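PDB 4JCQ: ATP-dependent Clp protease proteolytic subunit from Listeria monocytogenes, which forms heptameric rings of the ClpP serine protease family and probably cleaves peptide bonds of misfolded proteins in an ATP-dependent process. Local coordinates for the interface of chains A and B. Sequence-based numbering; all coordinates share one arbitrary frame. Chains: chain A/B, ATP-dependent Clp protease proteolytic subunit.

Contact 1: the interface of chains A and B. Residues chain A 131, 135, 139; chain B 112, 167.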
loop_
_atom_site.group_PDB
_atom_site.type_symbol
_atom_site.label_atom_id
_atom_site.label_comp_id
_atom_site.label_asym_id
_atom_site.label_seq_id
_atom_site.Cartn_x
_atom_site.Cartn_y
_atom_site.Cartn_z
ATOM N N ILE A 131 -18.259 -23.163 -19.124
ATOM C CA ILE A 131 -19.193 -24.113 -18.521
ATOM C C ILE A 131 -20.275 -24.532 -19.524
ATOM O O ILE A 131 -20.932 -23.687 -20.139
ATOM C CB ILE A 131 -19.787 -23.567 -17.192
ATOM C CG1 ILE A 131 -18.845 -23.864 -16.017
ATOM C CG2 ILE A 131 -21.137 -24.188 -16.870
ATOM C CD1 ILE A 131 -17.714 -22.874 -15.834
ATOM N N GLU A 135 -23.839 -28.579 -17.227
ATOM C CA GLU A 135 -23.347 -28.131 -15.930
ATOM C C GLU A 135 -24.154 -26.950 -15.387
ATOM O O GLU A 135 -24.336 -26.827 -14.173
ATOM C CB GLU A 135 -21.852 -27.800 -16.015
ATOM C CG GLU A 135 -21.163 -27.566 -14.677
ATOM C CD GLU A 135 -21.294 -28.725 -13.696
ATOM O OE1 GLU A 135 -21.485 -29.887 -14.122
ATOM O OE2 GLU A 135 -21.193 -28.470 -12.480
ATOM N N MET A 139 -25.913 -27.194 -11.789
ATOM C CA MET A 139 -25.716 -26.096 -10.840
ATOM C C MET A 139 -27.056 -25.535 -10.375
ATOM O O MET A 139 -27.277 -25.364 -9.176
ATOM C CB MET A 139 -24.877 -24.985 -11.482
ATOM C CG MET A 139 -24.527 -23.825 -10.562
ATOM S SD MET A 139 -23.793 -22.421 -11.434
ATOM C CE MET A 139 -22.204 -23.088 -11.923
ATOM N N ARG B 112 -17.692 -28.842 -6.572
ATOM C CA ARG B 112 -17.521 -29.616 -7.802
ATOM C C ARG B 112 -16.039 -29.793 -8.137
ATOM O O ARG B 112 -15.202 -28.976 -7.748
ATOM C CB ARG B 112 -18.302 -29.003 -8.974
ATOM C CG ARG B 112 -18.167 -27.498 -9.135
ATOM C CD ARG B 112 -18.877 -27.034 -10.398
ATOM N NE ARG B 112 -18.746 -25.594 -10.608
ATOM C CZ ARG B 112 -18.892 -24.990 -11.785
ATOM N NH1 ARG B 112 -18.755 -23.674 -11.878
ATOM N NH2 ARG B 112 -19.165 -25.696 -12.873
ATOM N N TRP B 167 -17.185 -31.656 -15.334
ATOM C CA TRP B 167 -17.288 -31.436 -13.905
ATOM C C TRP B 167 -17.924 -32.600 -13.212
ATOM O O TRP B 167 -18.939 -33.134 -13.664
ATOM C CB TRP B 167 -18.062 -30.158 -13.627
ATOM C CG TRP B 167 -17.264 -28.914 -13.927
ATOM C CD1 TRP B 167 -17.273 -28.156 -15.096
ATOM C CD2 TRP B 167 -16.292 -28.250 -13.050
ATOM N NE1 TRP B 167 -16.407 -27.097 -15.000
ATOM C CE2 TRP B 167 -15.786 -27.094 -13.799
ATOM C CE3 TRP B 167 -15.812 -28.484 -11.765
ATOM C CZ2 TRP B 167 -14.843 -26.227 -13.266
ATOM C CZ3 TRP B 167 -14.862 -27.601 -11.238
ATOM C CH2 TRP B 167 -14.391 -26.502 -11.972
#

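Contact 2: the interface of chains A and B. Residues chain A 68-69, 71-73, 76; chain B 86-87, 108-110.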
loop_
_atom_site.group_PDB
_atom_site.type_symbol
_atom_site.label_atom_id
_atom_site.label_comp_id
_atom_site.label_asym_id
_atom_site.label_seq_id
_atom_site.Cartn_x
_atom_site.Cartn_y
_atom_site.Cartn_z
ATOM N N ASP A 68 -20.793 -20.789 -2.221
ATOM C CA ASP A 68 -20.857 -22.175 -1.747
ATOM C C ASP A 68 -19.934 -22.417 -0.554
ATOM O O ASP A 68 -20.323 -23.072 0.416
ATOM C CB ASP A 68 -20.519 -23.147 -2.883
ATOM C CG ASP A 68 -21.633 -23.263 -3.913
ATOM O OD1 ASP A 68 -21.335 -23.618 -5.074
ATOM O OD2 ASP A 68 -22.808 -23.003 -3.570
ATOM N N THR A 69 -18.716 -21.882 -0.632
ATOM C CA THR A 69 -17.737 -22.003 0.448
ATOM C C THR A 69 -18.224 -21.336 1.735
ATOM O O THR A 69 -18.184 -21.948 2.802
ATOM C CB THR A 69 -16.351 -21.457 0.028
ATOM O OG1 THR A 69 -15.774 -22.333 -0.945
ATOM C CG2 THR A 69 -15.401 -21.374 1.220
ATOM N N HIS A 71 -21.353 -20.470 2.553
ATOM C CA HIS A 71 -22.521 -21.251 2.979
ATOM C C HIS A 71 -22.112 -22.460 3.780
ATOM O O HIS A 71 -22.606 -22.672 4.892
ATOM C CB HIS A 71 -23.355 -21.667 1.766
ATOM C CG HIS A 71 -24.458 -22.657 2.083
ATOM N ND1 HIS A 71 -24.229 -23.976 2.236
ATOM C CD2 HIS A 71 -25.829 -22.476 2.259
ATOM C CE1 HIS A 71 -25.388 -24.606 2.506
ATOM N NE2 HIS A 71 -26.367 -23.687 2.519
ATOM N N ASP A 72 -21.203 -23.256 3.222
ATOM C CA ASP A 72 -20.765 -24.503 3.851
ATOM C C ASP A 72 -19.929 -24.281 5.111
ATOM O O ASP A 72 -20.026 -25.059 6.059
ATOM C CB ASP A 72 -20.016 -25.385 2.848
ATOM C CG ASP A 72 -20.945 -26.070 1.855
ATOM O OD1 ASP A 72 -20.441 -26.820 0.993
ATOM O OD2 ASP A 72 -22.177 -25.864 1.928
ATOM N N MET A 73 -19.124 -23.220 5.126
ATOM C CA MET A 73 -18.322 -22.881 6.309
ATOM C C MET A 73 -19.198 -22.480 7.495
ATOM O O MET A 73 -18.884 -22.810 8.642
ATOM C CB MET A 73 -17.302 -21.777 6.000
ATOM C CG MET A 73 -16.089 -22.233 5.195
ATOM S SD MET A 73 -15.112 -23.565 5.935
ATOM C CE MET A 73 -14.731 -22.888 7.546
ATOM N N PHE A 76 -20.463 -25.670 8.750
ATOM C CA PHE A 76 -19.352 -26.514 9.201
ATOM C C PHE A 76 -18.922 -26.236 10.642
ATOM O O PHE A 76 -18.728 -27.168 11.425
ATOM C CB PHE A 76 -18.155 -26.386 8.247
ATOM C CG PHE A 76 -16.957 -27.202 8.651
ATOM C CD1 PHE A 76 -16.927 -28.577 8.433
ATOM C CD2 PHE A 76 -15.851 -26.594 9.240
ATOM C CE1 PHE A 76 -15.822 -29.330 8.802
ATOM C CE2 PHE A 76 -14.743 -27.343 9.611
ATOM C CZ PHE A 76 -14.729 -28.712 9.391
ATOM N N THR B 86 -13.733 -27.286 -1.170
ATOM C CA THR B 86 -14.885 -26.401 -0.999
ATOM C C THR B 86 -15.078 -25.477 -2.203
ATOM O O THR B 86 -14.117 -24.898 -2.706
ATOM C CB THR B 86 -14.805 -25.600 0.328
ATOM O OG1 THR B 86 -15.899 -24.683 0.404
ATOM C CG2 THR B 86 -13.482 -24.833 0.458
ATOM N N GLY B 87 -16.321 -25.355 -2.665
ATOM C CA GLY B 87 -16.640 -24.521 -3.826
ATOM C C GLY B 87 -16.301 -25.233 -5.120
ATOM O O GLY B 87 -17.157 -25.878 -5.722
ATOM N N LEU B 108 -16.581 -30.523 1.556
ATOM C CA LEU B 108 -17.830 -29.882 1.935
ATOM C C LEU B 108 -18.862 -30.181 0.837
ATOM O O LEU B 108 -18.478 -30.431 -0.308
ATOM C CB LEU B 108 -17.609 -28.377 2.138
ATOM C CG LEU B 108 -17.326 -27.846 3.558
ATOM C CD1 LEU B 108 -16.763 -28.882 4.527
ATOM C CD2 LEU B 108 -16.438 -26.610 3.521
ATOM N N PRO B 109 -20.169 -30.181 1.180
ATOM C CA PRO B 109 -21.203 -30.664 0.249
ATOM C C PRO B 109 -21.308 -29.897 -1.073
ATOM O O PRO B 109 -21.493 -30.513 -2.122
ATOM C CB PRO B 109 -22.503 -30.510 1.052
ATOM C CG PRO B 109 -22.075 -30.474 2.478
ATOM C CD PRO B 109 -20.755 -29.762 2.466
ATOM N N ASN B 110 -21.196 -28.571 -1.022
ATOM C CA ASN B 110 -21.357 -27.746 -2.218
ATOM C C ASN B 110 -20.033 -27.483 -2.932
ATOM O O ASN B 110 -19.501 -26.369 -2.917
ATOM C CB ASN B 110 -22.102 -26.453 -1.882
ATOM C CG ASN B 110 -23.560 -26.701 -1.550
ATOM O OD1 ASN B 110 -24.374 -26.959 -2.437
ATOM N ND2 ASN B 110 -23.898 -26.632 -0.268
HETATM O O HOH W 1 -18.170 -25.796 -0.339
HETATM O O HOH W 2 -19.733 -25.296 -6.398
#

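Contact 1: the interface of chains A and B
B:Arg112 starts with its CG wedged between the backbone N and the carbonyl carbon (chi1 46°), and from there its chain runs fully extended to NE, which carries the guanidinium across the subunit boundary toward A:Glu135. The glutamate answers with a chain that leaves the backbone anti to N and then bends at chi2 (56°), so that its carboxylate crosses the arginine chain at a slant. Two neighbouring subunits of a ClpP ring meet here: chain A gives the start of helix 133-151 and the loop before it, chain B gives strand 111-114 and a loop residue, B:Trp167. The carboxylate and guanidinium planes are almost parallel, 8° apart, but stepped, so the charges lie side by side on different levels with no forked in-plane pairing. The salt bridge is correspondingly long, 3.5 Å from B:Arg112 NH2 to A:Glu135 OE2, and as a hydrogen bond it is weak. OE2 also rests beside the arginine CD at 3.4 Å. Alongside the salt bridge, the methylene carbon A:Glu135 CG lies 3.3 Å from B:Arg112 NH2, and CD lies against B:Trp167 CB at 3.5 Å. The tryptophan thus sets its CB methylene and the CG/CD1 edge of its indole against A:Glu135, while one face of the ring backs B:Arg112 NH2, which sits 3.6 Å above the ring plane and toward the rim. This backing should limit the swing of the guanidinium. Its opposite face takes the terminal methyl of A:Met139, whose chain bends at the sulfur to bring CE 3.4 Å above the guanidinium plane. The carboxylate, next to this positive group, would be favoured in its charged form. A:Ile131 approaches tip to tip with the arginine and closes the edge of the guanidinium, its CG1 lying in the plane 3.7 Å from NH2.

Contact 2: the interface of chains A and B
A:Asp72 OD2, a carboxylate oxygen, accepts two N-H groups, one from B:Asn110 across the boundary and one from A:His71 of its own helix. ClpP (peptidase family S14) here joins ring neighbours, helix 64-76 of chain A packing against the ends of strands 81-86 and 105-108 and the turn at 109-110 of chain B. The side-chain amide B:Asn110 ND2 donates to the syn lone pair of OD2 at 2.9 Å, nearly straight (168° at H) and in the amide plane. A:His71 ND1 comes from the anti side at 2.8 Å, tilted out of the carboxylate plane but within the plane of its own ring; this second-shell bond should hold the carboxylate against rotation. The other oxygen, OD1, takes the backbone N of B:Asn110 on its syn lone pair at 2.8 Å. A:Asp72 CG, anti to the carbonyl carbon (chi1 -75°), points the carboxylate off the helix at the 109-110 turn, where one asparagine meets both oxygens. Three N-H donors around them would favour a charged carboxylate. A water also bonds to OD1 and ties it to the backbone N of B:Gly87, the backbone O of B:Asn110 and B:Thr86 OG1, the last at 2.6 Å. That threonine hydroxyl, anti to its backbone N (chi1 176°), meets A:Thr69 OG1 at 2.7 Å in a hydrogen bond whose direction is not settled, the two side chains crossing at about a right angle. A second water bridges A:Asp68 OD1, at 2.7 Å, to the carbonyl oxygen of B:Gly87. B:Pro109 CD packs on the carboxylate, and B:Leu108 adds apolar packing: its CG lies 3.7 Å from A:Asp72 CB, CD2 lies over that same CB with A:Met73 SD a little further off, and CD1 touches the ring of A:Phe76 at CD1, 3.9 Å away.

The C-alpha centres of contacts 1 and 2 lie about 15 Å apart on one boundary between ring neighbours. On chain B they are joined through the segment 108-112, with B:Thr86 and B:Gly87 adding to contact 2 and B:Trp167 to contact 1. Chain A answers with helix 64-76 for contact 2, and helix 133-151 with the loop before it for contact 1, so one segment binds two separate elements of the next subunit. Their centres lie about 14 Å (contact 2) and 17 Å (contact 1) from the nucleophile A:Ser91, so ring assembly may help to shape the active-site surroundings.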